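Long-range contacts in N-acetylgalactosaminyltransferase 7 (Homo sapiens, PDB 6IWR), which combines a GT-A-type glycosyltransferase domain with a ricin-type beta-trefoil lectin domain in one chain, as do other members of its family: residues G294-S299 / Y459-H464; D414-Y419 / S449-M454; T482-D487 / R568-H573. All blocks are in the same frame, centred on the assembly; numbering follows the deposited sequence.

Interaction 1 (G294-S299 / Y459-H464)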
loop_
_atom_site.group_PDB
_atom_site.type_symbol
_atom_site.label_atom_id
_atom_site.label_comp_id
_atom_site.label_asym_id
_atom_site.label_seq_id
_atom_site.Cartn_x
_atom_site.Cartn_y
_atom_site.Cartn_z
ATOM N N GLY A 294 -23.337 15.242 0.995
ATOM C CA GLY A 294 -22.753 14.265 0.083
ATOM C C GLY A 294 -22.649 14.808 -1.336
ATOM O O GLY A 294 -23.538 15.518 -1.819
ATOM N N ALA A 295 -21.564 14.436 -2.007
ATOM C CA ALA A 295 -21.214 14.992 -3.302
ATOM C C ALA A 295 -20.439 13.929 -4.083
ATOM O O ALA A 295 -20.416 12.751 -3.710
ATOM C CB ALA A 295 -20.429 16.299 -3.121
ATOM N N TRP A 296 -19.788 14.357 -5.164
ATOM C CA TRP A 296 -19.050 13.471 -6.047
ATOM C C TRP A 296 -18.160 14.335 -6.922
ATOM O O TRP A 296 -18.418 15.524 -7.097
ATOM C CB TRP A 296 -20.001 12.632 -6.904
ATOM C CG TRP A 296 -20.897 13.498 -7.709
ATOM C CD1 TRP A 296 -20.629 14.028 -8.935
ATOM C CD2 TRP A 296 -22.197 13.975 -7.338
ATOM N NE1 TRP A 296 -21.681 14.802 -9.360
ATOM C CE2 TRP A 296 -22.661 14.789 -8.401
ATOM C CE3 TRP A 296 -23.014 13.789 -6.219
ATOM C CZ2 TRP A 296 -23.904 15.426 -8.373
ATOM C CZ3 TRP A 296 -24.252 14.416 -6.189
ATOM C CH2 TRP A 296 -24.686 15.225 -7.267
ATOM N N ASP A 297 -17.101 13.732 -7.458
ATOM C CA ASP A 297 -16.328 14.332 -8.538
ATOM C C ASP A 297 -16.856 13.761 -9.858
ATOM O O ASP A 297 -17.757 12.920 -9.867
ATOM C CB ASP A 297 -14.820 14.110 -8.317
ATOM C CG ASP A 297 -14.377 12.655 -8.541
ATOM O OD1 ASP A 297 -15.099 11.885 -9.215
ATOM O OD2 ASP A 297 -13.279 12.278 -8.046
ATOM N N TRP A 298 -16.292 14.180 -10.984
ATOM C CA TRP A 298 -16.879 13.846 -12.277
ATOM C C TRP A 298 -16.453 12.482 -12.816
ATOM O O TRP A 298 -16.877 12.097 -13.917
ATOM C CB TRP A 298 -16.582 14.984 -13.251
ATOM C CG TRP A 298 -17.151 16.202 -12.630
ATOM C CD1 TRP A 298 -16.476 17.207 -11.989
ATOM C CD2 TRP A 298 -18.541 16.492 -12.469
ATOM N NE1 TRP A 298 -17.367 18.129 -11.480
ATOM C CE2 TRP A 298 -18.639 17.707 -11.761
ATOM C CE3 TRP A 298 -19.719 15.838 -12.864
ATOM C CZ2 TRP A 298 -19.852 18.281 -11.448
ATOM C CZ3 TRP A 298 -20.933 16.422 -12.563
ATOM C CH2 TRP A 298 -20.992 17.623 -11.852
ATOM N N SER A 299 -15.651 11.738 -12.060
ATOM C CA SER A 299 -15.525 10.298 -12.248
ATOM C C SER A 299 -16.559 9.537 -11.436
ATOM O O SER A 299 -16.634 8.302 -11.531
ATOM C CB SER A 299 -14.121 9.824 -11.874
ATOM O OG SER A 299 -13.615 10.606 -10.818
ATOM N N TYR A 459 -25.581 23.087 -6.144
ATOM C CA TYR A 459 -24.909 24.330 -6.514
ATOM C C TYR A 459 -23.498 24.493 -5.938
ATOM O O TYR A 459 -22.807 25.430 -6.337
ATOM C CB TYR A 459 -25.795 25.494 -6.051
ATOM C CG TYR A 459 -26.083 25.356 -4.572
ATOM C CD1 TYR A 459 -25.137 25.737 -3.632
ATOM C CD2 TYR A 459 -27.270 24.787 -4.110
ATOM C CE1 TYR A 459 -25.367 25.597 -2.293
ATOM C CE2 TYR A 459 -27.505 24.643 -2.763
ATOM C CZ TYR A 459 -26.542 25.045 -1.854
ATOM O OH TYR A 459 -26.742 24.904 -0.491
ATOM N N ASP A 460 -23.048 23.636 -5.015
ATOM C CA ASP A 460 -21.712 23.819 -4.441
ATOM C C ASP A 460 -20.663 22.849 -4.965
ATOM O O ASP A 460 -19.475 23.045 -4.676
ATOM C CB ASP A 460 -21.724 23.712 -2.906
ATOM C CG ASP A 460 -22.552 22.554 -2.403
ATOM O OD1 ASP A 460 -23.304 21.989 -3.218
ATOM O OD2 ASP A 460 -22.476 22.220 -1.195
ATOM N N ILE A 461 -21.043 21.835 -5.742
ATOM C CA ILE A 461 -20.079 20.794 -6.080
ATOM C C ILE A 461 -18.965 21.337 -6.972
ATOM O O ILE A 461 -17.777 21.093 -6.721
ATOM C CB ILE A 461 -20.780 19.599 -6.734
ATOM C CG1 ILE A 461 -21.574 18.857 -5.667
ATOM C CG2 ILE A 461 -19.748 18.732 -7.473
ATOM C CD1 ILE A 461 -22.489 17.798 -6.213
ATOM N N THR A 462 -19.317 22.051 -8.046
ATOM C CA THR A 462 -18.258 22.476 -8.961
ATOM C C THR A 462 -17.302 23.443 -8.296
ATOM O O THR A 462 -16.196 23.662 -8.803
ATOM C CB THR A 462 -18.818 23.123 -10.208
ATOM O OG1 THR A 462 -19.497 24.333 -9.840
ATOM C CG2 THR A 462 -19.767 22.165 -10.905
ATOM N N SER A 463 -17.691 24.007 -7.161
ATOM C CA SER A 463 -16.773 24.841 -6.409
ATOM C C SER A 463 -15.751 24.016 -5.630
ATOM O O SER A 463 -14.731 24.557 -5.205
ATOM C CB SER A 463 -17.575 25.770 -5.503
ATOM O OG SER A 463 -17.268 25.568 -4.150
ATOM N N HIS A 464 -15.962 22.714 -5.478
ATOM C CA HIS A 464 -14.967 21.849 -4.853
ATOM C C HIS A 464 -14.350 20.848 -5.814
ATOM O O HIS A 464 -13.199 20.443 -5.614
ATOM C CB HIS A 464 -15.576 21.064 -3.679
ATOM C CG HIS A 464 -15.974 21.916 -2.516
ATOM N ND1 HIS A 464 -15.109 22.221 -1.489
ATOM C CD2 HIS A 464 -17.145 22.520 -2.212
ATOM C CE1 HIS A 464 -15.728 22.981 -0.604
ATOM N NE2 HIS A 464 -16.965 23.178 -1.020
#
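The antiparallel beta hairpin of strands 292-296 and 302-306, part of the glycosyltransferase domain, receives Ile461 from the loop after helix 450-457 among Ala295, Trp296 and Trp298. The contact is apolar and buried, and no hydrogen bond crosses it. The branches of Ile461 divide among these three residues, with Trp296 met by both CD1 and CG2. CG1 lies 3.8 Å from Ala295 CB, a methyl small enough to let the loop approach the strand. With chi2 anti (170°), CD1 extends onward from CG1 and settles over one face of the Trp296 indole, 3.5 Å from the centroid of the six-membered ring and 13° off its normal: a CH-pi contact. CG2 instead touches Trp296 O at 3.5 Å and Trp298 CZ2 at 4.0 Å.

Trp296 starts from a CB directed away from the loop. Its CG sits between the backbone N and the carbonyl carbon (chi1 58°), and the indole then extends far enough to pass beneath CD1, the two side chains crossing at about a right angle. The CZ3 atom of Trp298 meets the edge of the Trp296 ring in its plane, while Trp298 CZ2 also touches Thr462 CG2 at 3.9 Å. The polar NE1 of Trp298 is satisfied by Tyr465 O, so the large indole can be buried without losing its hydrogen bond.

Beyond the strand the backbone turns at Asp297, whose OD1 accepts from Ser299 N at 2.9 Å, forming an Asx turn; Leu301 N is a further donor to OD1. At the other end of the contact, Asp460 OD1 forms a salt bridge with Arg293. The loop after helix 450-457 thus packs on the hairpin of the GT-A-type glycosyltransferase domain, with the CH-pi contact of Ile461 on Trp296 buried between them.

Interaction 2 (D414-Y419 / S449-M454)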
loop_
_atom_site.group_PDB
_atom_site.type_symbol
_atom_site.label_atom_id
_atom_site.label_comp_id
_atom_site.label_asym_id
_atom_site.label_seq_id
_atom_site.Cartn_x
_atom_site.Cartn_y
_atom_site.Cartn_z
ATOM N N ASP A 414 -27.775 13.786 -18.243
ATOM C CA ASP A 414 -27.958 14.577 -19.452
ATOM C C ASP A 414 -26.638 15.072 -20.030
ATOM O O ASP A 414 -25.714 14.284 -20.263
ATOM C CB ASP A 414 -28.853 15.783 -19.197
ATOM C CG ASP A 414 -30.148 15.412 -18.524
ATOM O OD1 ASP A 414 -30.592 14.260 -18.698
ATOM O OD2 ASP A 414 -30.707 16.270 -17.799
ATOM N N GLU A 415 -26.552 16.385 -20.264
ATOM C CA GLU A 415 -25.410 16.969 -20.951
ATOM C C GLU A 415 -24.177 16.748 -20.100
ATOM O O GLU A 415 -23.044 16.779 -20.598
ATOM C CB GLU A 415 -25.621 18.462 -21.243
ATOM C CG GLU A 415 -26.254 19.293 -20.130
ATOM C CD GLU A 415 -27.670 19.741 -20.477
ATOM O OE1 GLU A 415 -28.063 20.877 -20.100
ATOM O OE2 GLU A 415 -28.377 18.952 -21.145
ATOM N N TYR A 416 -24.379 16.512 -18.811
ATOM C CA TYR A 416 -23.222 16.310 -17.960
ATOM C C TYR A 416 -22.515 14.993 -18.219
ATOM O O TYR A 416 -21.404 14.823 -17.707
ATOM C CB TYR A 416 -23.617 16.420 -16.493
ATOM C CG TYR A 416 -23.772 17.850 -16.053
ATOM C CD1 TYR A 416 -24.854 18.626 -16.491
ATOM C CD2 TYR A 416 -22.830 18.441 -15.213
ATOM C CE1 TYR A 416 -24.987 19.954 -16.095
ATOM C CE2 TYR A 416 -22.949 19.753 -14.818
ATOM C CZ TYR A 416 -24.032 20.508 -15.261
ATOM O OH TYR A 416 -24.157 21.827 -14.862
ATOM N N LYS A 417 -23.096 14.072 -19.009
ATOM C CA LYS A 417 -22.347 12.854 -19.318
ATOM C C LYS A 417 -20.974 13.185 -19.902
ATOM O O LYS A 417 -20.002 12.486 -19.604
ATOM C CB LYS A 417 -23.120 11.904 -20.251
ATOM C CG LYS A 417 -23.675 12.437 -21.559
ATOM C CD LYS A 417 -24.502 11.348 -22.268
ATOM C CE LYS A 417 -26.033 11.576 -22.170
ATOM N NZ LYS A 417 -26.724 11.005 -23.384
ATOM N N ASP A 418 -20.864 14.273 -20.677
ATOM C CA ASP A 418 -19.576 14.693 -21.240
ATOM C C ASP A 418 -18.497 14.824 -20.171
ATOM O O ASP A 418 -17.337 14.455 -20.403
ATOM C CB ASP A 418 -19.720 16.032 -21.972
ATOM C CG ASP A 418 -20.702 15.975 -23.109
ATOM O OD1 ASP A 418 -21.095 14.855 -23.501
ATOM O OD2 ASP A 418 -21.089 17.060 -23.593
ATOM N N TYR A 419 -18.841 15.385 -19.010
ATOM C CA TYR A 419 -17.833 15.506 -17.959
ATOM C C TYR A 419 -17.411 14.134 -17.441
ATOM O O TYR A 419 -16.227 13.903 -17.174
ATOM C CB TYR A 419 -18.355 16.398 -16.829
ATOM C CG TYR A 419 -18.751 17.759 -17.339
ATOM C CD1 TYR A 419 -17.803 18.585 -17.914
ATOM C CD2 TYR A 419 -20.069 18.192 -17.300
ATOM C CE1 TYR A 419 -18.130 19.801 -18.418
ATOM C CE2 TYR A 419 -20.415 19.425 -17.799
ATOM C CZ TYR A 419 -19.435 20.229 -18.356
ATOM O OH TYR A 419 -19.743 21.470 -18.866
ATOM N N SER A 449 -34.522 18.134 -14.985
ATOM C CA SER A 449 -33.267 17.984 -15.702
ATOM C C SER A 449 -32.081 17.931 -14.742
ATOM O O SER A 449 -32.108 18.489 -13.639
ATOM C CB SER A 449 -33.068 19.149 -16.662
ATOM O OG SER A 449 -32.950 20.346 -15.906
ATOM N N PHE A 450 -31.017 17.263 -15.175
ATOM C CA PHE A 450 -29.833 17.298 -14.346
ATOM C C PHE A 450 -29.278 18.713 -14.256
ATOM O O PHE A 450 -28.556 19.038 -13.306
ATOM C CB PHE A 450 -28.790 16.316 -14.866
ATOM C CG PHE A 450 -27.705 16.010 -13.860
ATOM C CD1 PHE A 450 -27.962 15.219 -12.760
ATOM C CD2 PHE A 450 -26.446 16.553 -14.000
ATOM C CE1 PHE A 450 -26.984 14.957 -11.827
ATOM C CE2 PHE A 450 -25.461 16.299 -13.073
ATOM C CZ PHE A 450 -25.725 15.490 -11.994
ATOM N N LYS A 451 -29.613 19.565 -15.216
ATOM C CA LYS A 451 -29.141 20.942 -15.188
ATOM C C LYS A 451 -29.813 21.727 -14.050
ATOM O O LYS A 451 -29.149 22.460 -13.299
ATOM C CB LYS A 451 -29.396 21.560 -16.569
ATOM C CG LYS A 451 -28.655 22.846 -16.905
ATOM C CD LYS A 451 -27.155 22.734 -16.667
ATOM C CE LYS A 451 -26.485 24.111 -16.715
ATOM N NZ LYS A 451 -25.054 24.062 -16.315
ATOM N N TRP A 452 -31.135 21.566 -13.887
ATOM C CA TRP A 452 -31.800 22.112 -12.700
ATOM C C TRP A 452 -31.133 21.600 -11.434
ATOM O O TRP A 452 -30.747 22.376 -10.554
ATOM C CB TRP A 452 -33.289 21.757 -12.704
ATOM C CG TRP A 452 -33.979 22.007 -11.392
ATOM C CD1 TRP A 452 -34.622 23.157 -10.985
ATOM C CD2 TRP A 452 -34.099 21.082 -10.311
ATOM N NE1 TRP A 452 -35.125 22.994 -9.718
ATOM C CE2 TRP A 452 -34.804 21.733 -9.276
ATOM C CE3 TRP A 452 -33.644 19.776 -10.102
ATOM C CZ2 TRP A 452 -35.077 21.110 -8.053
ATOM C CZ3 TRP A 452 -33.922 19.159 -8.892
ATOM C CH2 TRP A 452 -34.637 19.823 -7.886
ATOM N N PHE A 453 -30.977 20.290 -11.339
ATOM C CA PHE A 453 -30.399 19.695 -10.141
ATOM C C PHE A 453 -29.058 20.334 -9.792
ATOM O O PHE A 453 -28.821 20.698 -8.635
ATOM C CB PHE A 453 -30.263 18.192 -10.352
ATOM C CG PHE A 453 -29.582 17.472 -9.241
ATOM C CD1 PHE A 453 -30.202 17.329 -8.003
ATOM C CD2 PHE A 453 -28.327 16.896 -9.445
ATOM C CE1 PHE A 453 -29.578 16.619 -6.987
ATOM C CE2 PHE A 453 -27.686 16.198 -8.428
ATOM C CZ PHE A 453 -28.312 16.054 -7.196
ATOM N N MET A 454 -28.177 20.504 -10.785
ATOM C CA MET A 454 -26.844 21.028 -10.508
ATOM C C MET A 454 -26.881 22.493 -10.098
ATOM O O MET A 454 -25.974 22.976 -9.407
ATOM C CB MET A 454 -25.943 20.854 -11.725
ATOM C CG MET A 454 -25.235 19.500 -11.848
ATOM S SD MET A 454 -24.193 19.129 -10.419
ATOM C CE MET A 454 -25.294 17.890 -9.768
HETATM O O HOH W 1 -30.224 18.614 -18.010
#
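Asp414 OD2 accepts a hydrogen bond from Phe450 N, 2.8 Å away and with an N-H...O angle of 161°. The donor approaches on the syn side, 34° out of the carboxylate plane. A water also lies beside OD2, too close for that bond to be trusted, and it accepts from Lys451 N at 3.0 Å. The carboxylate thus lies at the first amide of helix 450-457, where the helix dipole would be expected to favour negative charge; its other oxygen, OD1, pairs with Arg442. The same helix end is capped by Ser449, whose OG accepts from Trp452 N at 3.0 Å.

The ring of Tyr416 carries the apolar packing. With CG anti to the carbonyl carbon (chi1 -78°), the side chain continues toward helix 450-457 and its ring presents a face to the edge of Phe450, a T-shaped pair with centroids 5.2 Å apart. Met454 CG covers the same face, 4.0 Å from the Tyr416 centroid, and its sulfur adds an oblique Met-aromatic contact. A flexible thioether suits this place because it can follow the ring surface beside the rigid phenyl group.

Lys451 uses both parts of its long side chain. CD borders the edge of the Tyr416 ring in its plane, at 3.6 Å from CE1, and NZ donates to Tyr416 OH at 2.8 Å. NZ also forms a salt bridge with Glu455, while Phe450 also stacks on Trp413. Serine at the N-cap is the classic helix-capping residue; here Asp414, from the end of another helix, adds a further acceptor to the first turn of helix 450-457.

Interaction 3 (T482-D487 / R568-H573)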
loop_
_atom_site.group_PDB
_atom_site.type_symbol
_atom_site.label_atom_id
_atom_site.label_comp_id
_atom_site.label_asym_id
_atom_site.label_seq_id
_atom_site.Cartn_x
_atom_site.Cartn_y
_atom_site.Cartn_z
ATOM N N THR A 482 7.159 0.088 -31.066
ATOM C CA THR A 482 7.703 -0.727 -29.989
ATOM C C THR A 482 6.553 -1.368 -29.226
ATOM O O THR A 482 5.370 -1.104 -29.465
ATOM C CB THR A 482 8.546 0.070 -28.977
ATOM O OG1 THR A 482 7.686 0.554 -27.929
ATOM C CG2 THR A 482 9.292 1.238 -29.620
ATOM N N ALA A 483 6.922 -2.195 -28.268
ATOM C CA ALA A 483 5.973 -2.857 -27.393
ATOM C C ALA A 483 6.149 -2.370 -25.958
ATOM O O ALA A 483 5.855 -3.091 -25.006
ATOM C CB ALA A 483 6.145 -4.367 -27.492
ATOM N N TYR A 484 6.666 -1.156 -25.794
ATOM C CA TYR A 484 6.861 -0.567 -24.485
ATOM C C TYR A 484 5.907 0.595 -24.299
ATOM O O TYR A 484 5.639 1.345 -25.239
ATOM C CB TYR A 484 8.297 -0.113 -24.300
ATOM C CG TYR A 484 9.269 -1.259 -24.232
ATOM C CD1 TYR A 484 9.299 -2.117 -23.119
ATOM C CD2 TYR A 484 10.180 -1.485 -25.261
ATOM C CE1 TYR A 484 10.221 -3.184 -23.035
ATOM C CE2 TYR A 484 11.101 -2.545 -25.190
ATOM C CZ TYR A 484 11.110 -3.394 -24.078
ATOM O OH TYR A 484 12.016 -4.432 -24.017
ATOM N N CYS A 485 5.371 0.706 -23.090
ATOM C CA CYS A 485 4.352 1.676 -22.726
ATOM C C CYS A 485 4.802 2.426 -21.476
ATOM O O CYS A 485 5.466 1.863 -20.597
ATOM C CB CYS A 485 2.996 0.997 -22.451
ATOM S SG CYS A 485 2.005 0.643 -23.924
ATOM N N ILE A 486 4.458 3.711 -21.406
ATOM C CA ILE A 486 4.625 4.401 -20.143
ATOM C C ILE A 486 3.649 3.766 -19.182
ATOM O O ILE A 486 2.525 3.405 -19.562
ATOM C CB ILE A 486 4.404 5.917 -20.278
ATOM C CG1 ILE A 486 5.406 6.509 -21.297
ATOM C CG2 ILE A 486 4.539 6.578 -18.907
ATOM C CD1 ILE A 486 5.354 8.019 -21.494
ATOM N N ASP A 487 4.089 3.546 -17.947
ATOM C CA ASP A 487 3.133 2.997 -17.011
ATOM C C ASP A 487 3.492 3.383 -15.587
ATOM O O ASP A 487 4.658 3.580 -15.227
ATOM C CB ASP A 487 2.964 1.493 -17.275
ATOM C CG ASP A 487 3.289 0.600 -16.106
ATOM O OD1 ASP A 487 2.631 0.625 -15.039
ATOM O OD2 ASP A 487 4.169 -0.228 -16.335
ATOM N N ARG A 568 12.604 8.103 -23.818
ATOM C CA ARG A 568 12.650 6.822 -23.128
ATOM C C ARG A 568 13.962 6.092 -23.375
ATOM O O ARG A 568 14.627 6.364 -24.350
ATOM C CB ARG A 568 11.473 5.947 -23.559
ATOM C CG ARG A 568 11.692 5.209 -24.857
ATOM C CD ARG A 568 10.395 4.709 -25.422
ATOM N NE ARG A 568 10.561 4.314 -26.801
ATOM C CZ ARG A 568 10.032 4.959 -27.822
ATOM N NH1 ARG A 568 9.303 6.029 -27.618
ATOM N NH2 ARG A 568 10.237 4.532 -29.046
ATOM N N SER A 569 14.337 5.171 -22.494
ATOM C CA SER A 569 15.484 4.312 -22.754
ATOM C C SER A 569 15.199 2.921 -23.309
ATOM O O SER A 569 15.932 2.437 -24.144
ATOM C CB SER A 569 16.368 4.178 -21.533
ATOM O OG SER A 569 17.455 3.338 -21.831
ATOM N N GLU A 570 14.134 2.287 -22.868
ATOM C CA GLU A 570 13.820 0.915 -23.275
ATOM C C GLU A 570 14.666 -0.151 -22.616
ATOM O O GLU A 570 14.149 -1.028 -21.953
ATOM C CB GLU A 570 13.940 0.729 -24.788
ATOM C CG GLU A 570 13.386 1.857 -25.634
ATOM C CD GLU A 570 12.660 1.362 -26.866
ATOM O OE1 GLU A 570 12.481 0.140 -26.986
ATOM O OE2 GLU A 570 12.263 2.182 -27.707
ATOM N N VAL A 571 15.966 -0.085 -22.808
ATOM C CA VAL A 571 16.857 -1.051 -22.201
ATOM C C VAL A 571 16.821 -0.928 -20.690
ATOM O O VAL A 571 16.864 -1.910 -19.974
ATOM C CB VAL A 571 18.278 -0.892 -22.730
ATOM C CG1 VAL A 571 18.704 0.556 -22.644
ATOM C CG2 VAL A 571 19.230 -1.782 -21.963
ATOM N N LEU A 572 16.748 0.306 -20.236
ATOM C CA LEU A 572 16.656 0.697 -18.848
ATOM C C LEU A 572 15.249 0.864 -18.285
ATOM O O LEU A 572 15.113 1.074 -17.094
ATOM C CB LEU A 572 17.453 1.975 -18.603
ATOM C CG LEU A 572 18.973 1.895 -18.693
ATOM C CD1 LEU A 572 19.572 3.274 -18.541
ATOM C CD2 LEU A 572 19.528 0.970 -17.633
ATOM N N HIS A 573 14.215 0.765 -19.117
ATOM C CA HIS A 573 12.820 0.957 -18.681
ATOM C C HIS A 573 12.583 2.295 -17.978
ATOM O O HIS A 573 11.995 2.378 -16.918
ATOM C CB HIS A 573 12.342 -0.191 -17.807
ATOM C CG HIS A 573 12.167 -1.486 -18.534
ATOM N ND1 HIS A 573 12.770 -1.756 -19.739
ATOM C CD2 HIS A 573 11.469 -2.595 -18.212
ATOM C CE1 HIS A 573 12.447 -2.971 -20.128
ATOM N NE2 HIS A 573 11.653 -3.498 -19.221
#
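Two parts of the ricin-type beta-trefoil lectin domain meet here in a surface contact: Thr482, just before strand 484-487, and Tyr484, its first residue, touch Arg568, Glu570 and His573 at the loop joining strands 565-568 and 575-578. No hydrogen bond crosses between the segments. The contact instead consists of side chains leaning on a loop several of whose polar groups bond to one another.

Arg568 and Glu570 supply the first such tie. Arg568 NE donates to Glu570 OE2 at 2.9 Å in a salt bridge; the oxygen lies in the guanidinium plane, whereas NE stands above the carboxylate plane, 47° out of it. Thr482 meets this ion pair tip to tip, its CG2 lying 3.5 Å from Arg568 NH2 and 3.7 Å from Glu570 OE2. Its chi1 of 90° puts OG1 between the backbone N and the carbonyl carbon, where it accepts from Tyr484 N at 2.9 Å in an ST turn and also bonds to Gly479 O. These bonds help fix the rotation that leaves CG2 facing the ion pair. Arg568 has further partners in Lys588 O, bound through NH1, and Trp589, met by a cation-pi contact.

Tyr484 spans the rest of the contact. One flank of its ring touches the carboxylate, with CD2 at 3.3 Å from Glu570 OE1, and the other reaches His573. The tyrosine and histidine planes are inclined at 59°, an oblique meeting that is neither a stack nor a T-shaped pair. Next along, Cys485 forms a disulfide with Cys502, just after the neighbouring strand 498-501.

Histidine suits its position because both nitrogens find partners: NE2 bonds to Glu279 of the second subunit, placing this loop at the dimer contact, and ND1 donates to Glu570 O at 2.7 Å, leaving CE1 3.7 Å from Tyr484 CE1.

How the interactions relate
Interactions 1 and 2 form one continuous packing region, with centres about 12 Å apart: Met454 and Phe453 of helix 450-457 pack on Trp296, and Trp298 touches both Met454 and Tyr416. Interaction 1 is the buried member and wholly apolar across its segments. Interaction 2 is partly buried and adds hydrogen bonds at a helix start to its aromatic packing. Interaction 3 belongs to the lectin domain, its centre about 37 Å and 40 Å from those of the other two, and shares no element with them. On the surface beside the second subunit, it sets a tyrosine ring and a threonine methyl against polar side chains whose hydrogen bonds lie within their segment or outside the pair.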